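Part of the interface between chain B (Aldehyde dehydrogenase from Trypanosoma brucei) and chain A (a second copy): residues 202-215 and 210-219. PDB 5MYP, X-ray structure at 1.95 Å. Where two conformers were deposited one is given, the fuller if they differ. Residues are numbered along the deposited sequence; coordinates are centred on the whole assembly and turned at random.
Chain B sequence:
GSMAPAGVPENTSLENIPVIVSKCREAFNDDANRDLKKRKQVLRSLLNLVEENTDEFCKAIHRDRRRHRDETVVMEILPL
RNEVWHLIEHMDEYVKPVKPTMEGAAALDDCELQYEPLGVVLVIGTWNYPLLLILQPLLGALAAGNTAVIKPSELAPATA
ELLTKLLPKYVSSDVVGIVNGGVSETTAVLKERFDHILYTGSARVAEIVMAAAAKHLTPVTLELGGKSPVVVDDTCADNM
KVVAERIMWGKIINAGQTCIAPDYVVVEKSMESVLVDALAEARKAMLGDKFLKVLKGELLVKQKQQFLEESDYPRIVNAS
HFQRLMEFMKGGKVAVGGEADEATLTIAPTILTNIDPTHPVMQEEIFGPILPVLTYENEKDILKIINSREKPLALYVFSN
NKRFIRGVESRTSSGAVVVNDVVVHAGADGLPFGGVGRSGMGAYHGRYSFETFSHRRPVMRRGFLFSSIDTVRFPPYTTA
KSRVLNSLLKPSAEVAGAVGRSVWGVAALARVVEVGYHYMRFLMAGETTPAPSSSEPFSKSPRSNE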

ATOM      1  N   SER B 202      -6.522  -6.842  15.834  1.00 12.54           N
ATOM      2  CA  SER B 202      -6.240  -8.262  15.590  1.00 12.93           C
ATOM      3  C   SER B 202      -6.257  -8.610  14.103  1.00 13.16           C
ATOM      4  O   SER B 202      -6.925  -7.948  13.304  1.00 12.98           O
ATOM      5  CB  SER B 202      -7.281  -9.130  16.308  1.00 13.05           C
ATOM      6  OG  SER B 202      -8.565  -8.969  15.723  1.00 13.08           O
ATOM      7  N   ALA B 203      -5.532  -9.668  13.748  1.00 13.59           N
ATOM      8  CA  ALA B 203      -5.538 -10.192  12.380  1.00 14.00           C
ATOM      9  C   ALA B 203      -6.925 -10.707  11.973  1.00 14.38           C
ATOM     10  O   ALA B 203      -7.318 -10.549  10.822  1.00 14.23           O
ATOM     11  CB  ALA B 203      -4.489 -11.280  12.217  1.00 14.11           C
ATOM     12  N   ARG B 204      -7.655 -11.298  12.921  1.00 15.08           N
ATOM     13  CA  ARG B 204      -9.025 -11.782  12.688  1.00 15.50           C
ATOM     14  C   ARG B 204      -9.951 -10.673  12.176  1.00 14.74           C
ATOM     15  O   ARG B 204     -10.612 -10.838  11.151  1.00 14.57           O
ATOM     16  CB  ARG B 204      -9.620 -12.388  13.974  1.00 16.81           C
ATOM     17  CG  ARG B 204     -10.960 -13.088  13.763  1.00 17.85           C
ATOM     18  CD  ARG B 204     -11.561 -13.614  15.052  1.00 18.86           C
ATOM     19  NE  ARG B 204     -11.925 -12.552  15.989  1.00 20.01           N
ATOM     20  CZ  ARG B 204     -13.004 -11.768  15.907  1.00 20.58           C
ATOM     21  NH1 ARG B 204     -13.870 -11.865  14.899  1.00 20.99           N
ATOM     22  NH2 ARG B 204     -13.216 -10.852  16.848  1.00 21.35           N
ATOM     23  N   VAL B 205      -9.991  -9.553  12.896  1.00 13.89           N
ATOM     24  CA  VAL B 205     -10.847  -8.419  12.523  1.00 13.35           C
ATOM     25  C   VAL B 205     -10.276  -7.664  11.309  1.00 12.92           C
ATOM     26  O   VAL B 205     -11.039  -7.130  10.506  1.00 12.55           O
ATOM     27  CB  VAL B 205     -11.080  -7.464  13.720  1.00 13.42           C
ATOM     28  CG1 VAL B 205     -11.878  -6.231  13.310  1.00 13.47           C
ATOM     29  CG2 VAL B 205     -11.790  -8.183  14.857  1.00 13.57           C
ATOM     30  N   ALA B 206      -8.949  -7.629  11.172  1.00 12.56           N
ATOM     31  CA  ALA B 206      -8.309  -7.042   9.982  1.00 12.34           C
ATOM     32  C   ALA B 206      -8.833  -7.631   8.664  1.00 12.18           C
ATOM     33  O   ALA B 206      -9.045  -6.896   7.692  1.00 12.06           O
ATOM     34  CB  ALA B 206      -6.802  -7.190  10.054  1.00 12.45           C
ATOM     35  N   GLU B 207      -9.035  -8.950   8.643  0.70 12.10           N
ATOM     36  CA  GLU B 207      -9.624  -9.631   7.484  0.70 12.06           C
ATOM     37  C   GLU B 207     -11.011  -9.079   7.147  0.70 12.00           C
ATOM     38  O   GLU B 207     -11.332  -8.899   5.977  0.70 11.77           O
ATOM     39  CB  GLU B 207      -9.716 -11.147   7.716  0.70 11.94           C
ATOM     40  CG  GLU B 207     -10.565 -11.880   6.685  0.70 11.93           C
ATOM     41  CD  GLU B 207     -10.512 -13.390   6.802  0.70 11.90           C
ATOM     42  OE1 GLU B 207     -11.277 -14.035   6.058  0.70 11.48           O
ATOM     43  OE2 GLU B 207      -9.724 -13.924   7.620  0.70 11.82           O
ATOM     44  N   ILE B 208     -11.815  -8.827   8.180  1.00 12.04           N
ATOM     45  CA  ILE B 208     -13.164  -8.248   8.028  1.00 12.23           C
ATOM     46  C   ILE B 208     -13.091  -6.805   7.517  1.00 11.77           C
ATOM     47  O   ILE B 208     -13.868  -6.415   6.653  1.00 11.45           O
ATOM     48  CB  ILE B 208     -13.957  -8.315   9.365  1.00 12.67           C
ATOM     49  CG1 ILE B 208     -14.216  -9.784   9.748  1.00 12.89           C
ATOM     50  CG2 ILE B 208     -15.287  -7.558   9.282  1.00 12.92           C
ATOM     51  CD1 ILE B 208     -14.558  -9.994  11.210  1.00 13.05           C
ATOM     52  N   VAL B 209     -12.148  -6.029   8.053  1.00 11.68           N
ATOM     53  CA  VAL B 209     -11.920  -4.649   7.603  1.00 11.42           C
ATOM     54  C   VAL B 209     -11.511  -4.632   6.130  1.00 11.28           C
ATOM     55  O   VAL B 209     -12.066  -3.863   5.345  1.00 11.19           O
ATOM     56  CB  VAL B 209     -10.850  -3.933   8.465  1.00 11.39           C
ATOM     57  CG1 VAL B 209     -10.422  -2.608   7.848  1.00 11.35           C
ATOM     58  CG2 VAL B 209     -11.368  -3.709   9.881  1.00 11.54           C
ATOM     59  N   MET B 210     -10.551  -5.477   5.763  1.00 11.11           N
ATOM     60  CA  MET B 210     -10.068  -5.521   4.381  1.00 11.27           C
ATOM     61  C   MET B 210     -11.153  -5.993   3.403  1.00 10.91           C
ATOM     62  O   MET B 210     -11.216  -5.501   2.283  1.00 10.57           O
ATOM     63  CB  MET B 210      -8.808  -6.386   4.261  1.00 11.59           C
ATOM     64  CG  MET B 210      -8.077  -6.174   2.942  1.00 11.87           C
ATOM     65  SD  MET B 210      -6.416  -6.868   2.920  1.00 12.37           S
ATOM     66  CE  MET B 210      -5.978  -6.587   1.210  1.00 12.24           C
ATOM     67  N   ALA B 211     -12.010  -6.920   3.840  1.00 10.78           N
ATOM     68  CA  ALA B 211     -13.167  -7.354   3.036  1.00 10.92           C
ATOM     69  C   ALA B 211     -14.135  -6.200   2.767  1.00 10.87           C
ATOM     70  O   ALA B 211     -14.635  -6.041   1.648  1.00 10.95           O
ATOM     71  CB  ALA B 211     -13.893  -8.505   3.720  1.00 11.01           C
ATOM     72  N   ALA B 212     -14.381  -5.384   3.791  1.00 10.78           N
ATOM     73  CA  ALA B 212     -15.217  -4.194   3.650  1.00 10.72           C
ATOM     74  C   ALA B 212     -14.573  -3.175   2.713  1.00 10.69           C
ATOM     75  O   ALA B 212     -15.247  -2.608   1.855  1.00 10.49           O
ATOM     76  CB  ALA B 212     -15.487  -3.572   5.010  1.00 10.70           C
ATOM     77  N   ALA B 213     -13.268  -2.964   2.880  1.00 10.55           N
ATOM     78  CA  ALA B 213     -12.507  -2.048   2.032  1.00 10.62           C
ATOM     79  C   ALA B 213     -12.523  -2.488   0.567  1.00 10.75           C
ATOM     80  O   ALA B 213     -12.574  -1.646  -0.330  1.00 10.39           O
ATOM     81  CB  ALA B 213     -11.074  -1.928   2.537  1.00 10.58           C
ATOM     82  N   ALA B 214     -12.491  -3.804   0.339  1.00 11.06           N
ATOM     83  CA  ALA B 214     -12.564  -4.376  -1.010  1.00 11.39           C
ATOM     84  C   ALA B 214     -13.794  -3.927  -1.795  1.00 11.64           C
ATOM     85  O   ALA B 214     -13.705  -3.722  -3.010  1.00 11.75           O
ATOM     86  CB  ALA B 214     -12.505  -5.899  -0.956  1.00 11.50           C
ATOM     87  N   LYS B 215     -14.924  -3.761  -1.106  0.50 11.73           N
ATOM     88  CA  LYS B 215     -16.173  -3.341  -1.747  0.50 11.89           C
ATOM     89  C   LYS B 215     -16.135  -1.927  -2.342  0.50 11.86           C
ATOM     90  O   LYS B 215     -16.908  -1.628  -3.252  0.50 11.90           O
ATOM     91  CB  LYS B 215     -17.343  -3.473  -0.763  0.50 11.98           C
ATOM     92  CG  LYS B 215     -17.554  -4.900  -0.264  0.50 12.11           C
ATOM     93  CD  LYS B 215     -19.014  -5.202   0.059  0.50 12.20           C
ATOM     94  CE  LYS B 215     -19.287  -6.699   0.035  0.50 12.23           C
ATOM     95  NZ  LYS B 215     -20.675  -7.010   0.474  0.50 12.26           N
TER
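Chain A (210-219) MAAAAKHLTP

Chain A lays a short piece of helix, continuing from earlier in the chain, and the loop beyond it along a helix of chain B that begins at A203(B). The partners are two copies of one protein whose stretches overlap at residues 210-215. The two helices run almost exactly antiparallel, with 177° between their N-to-C directions, and their axes approach to 8.3 Å. Such close packing is possible because alanines line much of the contact: A211(B) CA lies 5.2 Å from A211(A) CA. With nothing beyond CB, A211(B), A211(A) and A214(A) let one backbone nestle against the other. In the same register, E207(B) CA lies 5.2 Å from A214(A) CA.

The central fit is a reciprocal one. M210(B) CB meets A214(A) CB at 3.7 Å, and A214(B) CB meets M210(A) CB at the same distance, so each small methyl packs beside the base of a long methionine. Each alanine methyl also presses into the partner's backbone: A214(A) CB is 3.7 Å from A211(B) N, and A214(B) CB is 3.7 Å from A211(A) N. The two methionines point toward the opposing chain with extended side chains, chi1 to chi3 all t, and an unbranched thioether chain can slide along a shallow surface of methyl groups. M210(A) CE reaches 4.1 Å from A213(B) CB and 4.3 Å from M210(B) CG. On the other copy M210(B) CE lies 4.2 Å from A213(A) CB and 3.2 Å from T218(A) O, a carbonyl oxygen that this contact buries without a polar partner.

Beyond A214(A) the chain folds through a type I beta turn from A214(A) to L217(A). L217(A) has positive phi and psi, 48° and 51°, and its CA-to-CB bond points sideways, yet the end of its side chain comes nearer to chain B. There its two methyls fill a hollow floored by small residues: L217(A) CD1 is 3.8 Å from A203(B) CB, while L217(A) CD2 is 3.9 Å from A206(B) CB and 3.6 Å from E207(B) N. A branched leucine suits this site because the short alanine side chains leave room for it against the helix backbone.

E207(B) borders this apolar patch. Its extended side chain passes beside the backbone of A214(A) and K215(A), with E207(B) CG 3.4 Å from A214(A) O and E207(B) OE1 3.7 Å from K215(A) CA. No hydrogen bond crosses between the stretches; the 590 Å² buried between them, both sides summed, rests on close packing, much of it between apolar side chains.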

ATOM      1  N   MET A 210      -9.384  -8.316  -4.398  1.00 11.65           N
ATOM      2  CA  MET A 210      -9.108  -7.757  -3.074  1.00 11.80           C
ATOM      3  C   MET A 210      -9.834  -8.522  -1.960  1.00 11.36           C
ATOM      4  O   MET A 210      -9.285  -8.679  -0.876  1.00 10.85           O
ATOM      5  CB  MET A 210      -9.448  -6.264  -3.021  1.00 12.46           C
ATOM      6  CG  MET A 210      -8.888  -5.558  -1.798  1.00 12.95           C
ATOM      7  SD  MET A 210      -8.932  -3.759  -1.918  1.00 13.89           S
ATOM      8  CE  MET A 210      -8.388  -3.338  -0.263  1.00 13.71           C
ATOM      9  N   ALA A 211     -11.046  -9.011  -2.237  1.00 11.10           N
ATOM     10  CA  ALA A 211     -11.776  -9.873  -1.293  1.00 11.10           C
ATOM     11  C   ALA A 211     -11.017 -11.176  -1.011  1.00 11.06           C
ATOM     12  O   ALA A 211     -10.936 -11.621   0.133  1.00 11.10           O
ATOM     13  CB  ALA A 211     -13.174 -10.176  -1.815  1.00 11.12           C
ATOM     14  N   ALA A 212     -10.450 -11.769  -2.058  1.00 11.03           N
ATOM     15  CA  ALA A 212      -9.626 -12.966  -1.914  1.00 10.95           C
ATOM     16  C   ALA A 212      -8.349 -12.666  -1.125  1.00 10.90           C
ATOM     17  O   ALA A 212      -7.965 -13.433  -0.247  1.00 10.81           O
ATOM     18  CB  ALA A 212      -9.280 -13.550  -3.273  1.00 10.87           C
ATOM     19  N   ALA A 213      -7.712 -11.539  -1.436  1.00 10.99           N
ATOM     20  CA  ALA A 213      -6.506 -11.101  -0.729  1.00 11.01           C
ATOM     21  C   ALA A 213      -6.773 -10.860   0.760  1.00 11.34           C
ATOM     22  O   ALA A 213      -5.920 -11.155   1.607  1.00 10.87           O
ATOM     23  CB  ALA A 213      -5.932  -9.851  -1.380  1.00 11.00           C
ATOM     24  N   ALA A 214      -7.968 -10.340   1.068  1.00 11.67           N
ATOM     25  CA  ALA A 214      -8.392 -10.112   2.452  1.00 12.11           C
ATOM     26  C   ALA A 214      -8.336 -11.366   3.325  1.00 12.51           C
ATOM     27  O   ALA A 214      -8.003 -11.275   4.508  1.00 12.55           O
ATOM     28  CB  ALA A 214      -9.794  -9.508   2.495  1.00 12.06           C
ATOM     29  N   LYS A 215      -8.641 -12.521   2.738  0.70 12.92           N
ATOM     30  CA  LYS A 215      -8.636 -13.796   3.463  0.70 13.28           C
ATOM     31  C   LYS A 215      -7.249 -14.230   3.966  0.70 13.22           C
ATOM     32  O   LYS A 215      -7.164 -14.994   4.928  0.70 13.42           O
ATOM     33  CB  LYS A 215      -9.261 -14.899   2.607  0.70 13.66           C
ATOM     34  CG  LYS A 215     -10.710 -14.614   2.235  0.70 14.03           C
ATOM     35  CD  LYS A 215     -11.435 -15.860   1.766  0.70 14.31           C
ATOM     36  CE  LYS A 215     -12.919 -15.589   1.594  0.70 14.63           C
ATOM     37  NZ  LYS A 215     -13.697 -16.827   1.294  0.70 14.91           N
ATOM     38  N   HIS A 216      -6.181 -13.754   3.320  1.00 12.79           N
ATOM     39  CA  HIS A 216      -4.789 -14.005   3.768  1.00 12.76           C
ATOM     40  C   HIS A 216      -4.040 -12.736   4.232  1.00 12.35           C
ATOM     41  O   HIS A 216      -2.832 -12.789   4.482  1.00 12.06           O
ATOM     42  CB  HIS A 216      -3.989 -14.675   2.641  1.00 13.00           C
ATOM     43  CG  HIS A 216      -4.534 -16.004   2.215  1.00 13.36           C
ATOM     44  ND1 HIS A 216      -4.568 -17.097   3.053  1.00 13.70           N
ATOM     45  CD2 HIS A 216      -5.042 -16.421   1.031  1.00 13.65           C
ATOM     46  CE1 HIS A 216      -5.085 -18.129   2.409  1.00 13.81           C
ATOM     47  NE2 HIS A 216      -5.381 -17.746   1.179  1.00 13.81           N
ATOM     48  N   LEU A 217      -4.755 -11.615   4.369  1.00 11.97           N
ATOM     49  CA  LEU A 217      -4.151 -10.293   4.623  1.00 11.67           C
ATOM     50  C   LEU A 217      -2.980 -10.005   3.672  1.00 11.36           C
ATOM     51  O   LEU A 217      -1.877  -9.645   4.098  1.00 11.32           O
ATOM     52  CB  LEU A 217      -3.725 -10.166   6.087  1.00 11.70           C
ATOM     53  CG  LEU A 217      -4.844 -10.367   7.119  1.00 11.75           C
ATOM     54  CD1 LEU A 217      -4.275 -10.310   8.526  1.00 11.75           C
ATOM     55  CD2 LEU A 217      -5.944  -9.337   6.927  1.00 11.83           C
ATOM     56  N   THR A 218      -3.241 -10.186   2.380  1.00 10.86           N
ATOM     57  CA  THR A 218      -2.230 -10.012   1.346  1.00 10.66           C
ATOM     58  C   THR A 218      -2.341  -8.608   0.745  1.00 10.50           C
ATOM     59  O   THR A 218      -3.422  -8.228   0.289  1.00 10.41           O
ATOM     60  CB  THR A 218      -2.412 -11.058   0.232  1.00 10.61           C
ATOM     61  OG1 THR A 218      -2.337 -12.370   0.807  1.00 10.46           O
ATOM     62  CG2 THR A 218      -1.336 -10.902  -0.849  1.00 10.57           C
ATOM     63  N   PRO A 219      -1.231  -7.838   0.738  1.00 10.27           N
ATOM     64  CA  PRO A 219      -1.276  -6.533   0.069  1.00 10.30           C
ATOM     65  C   PRO A 219      -1.486  -6.654  -1.441  1.00 10.11           C
ATOM     66  O   PRO A 219      -1.022  -7.616  -2.060  1.00  9.63           O
ATOM     67  CB  PRO A 219       0.093  -5.899   0.389  1.00 10.31           C
ATOM     68  CG  PRO A 219       0.939  -6.981   0.940  1.00 10.43           C
ATOM     69  CD  PRO A 219       0.040  -8.056   1.457  1.00 10.45           C
TER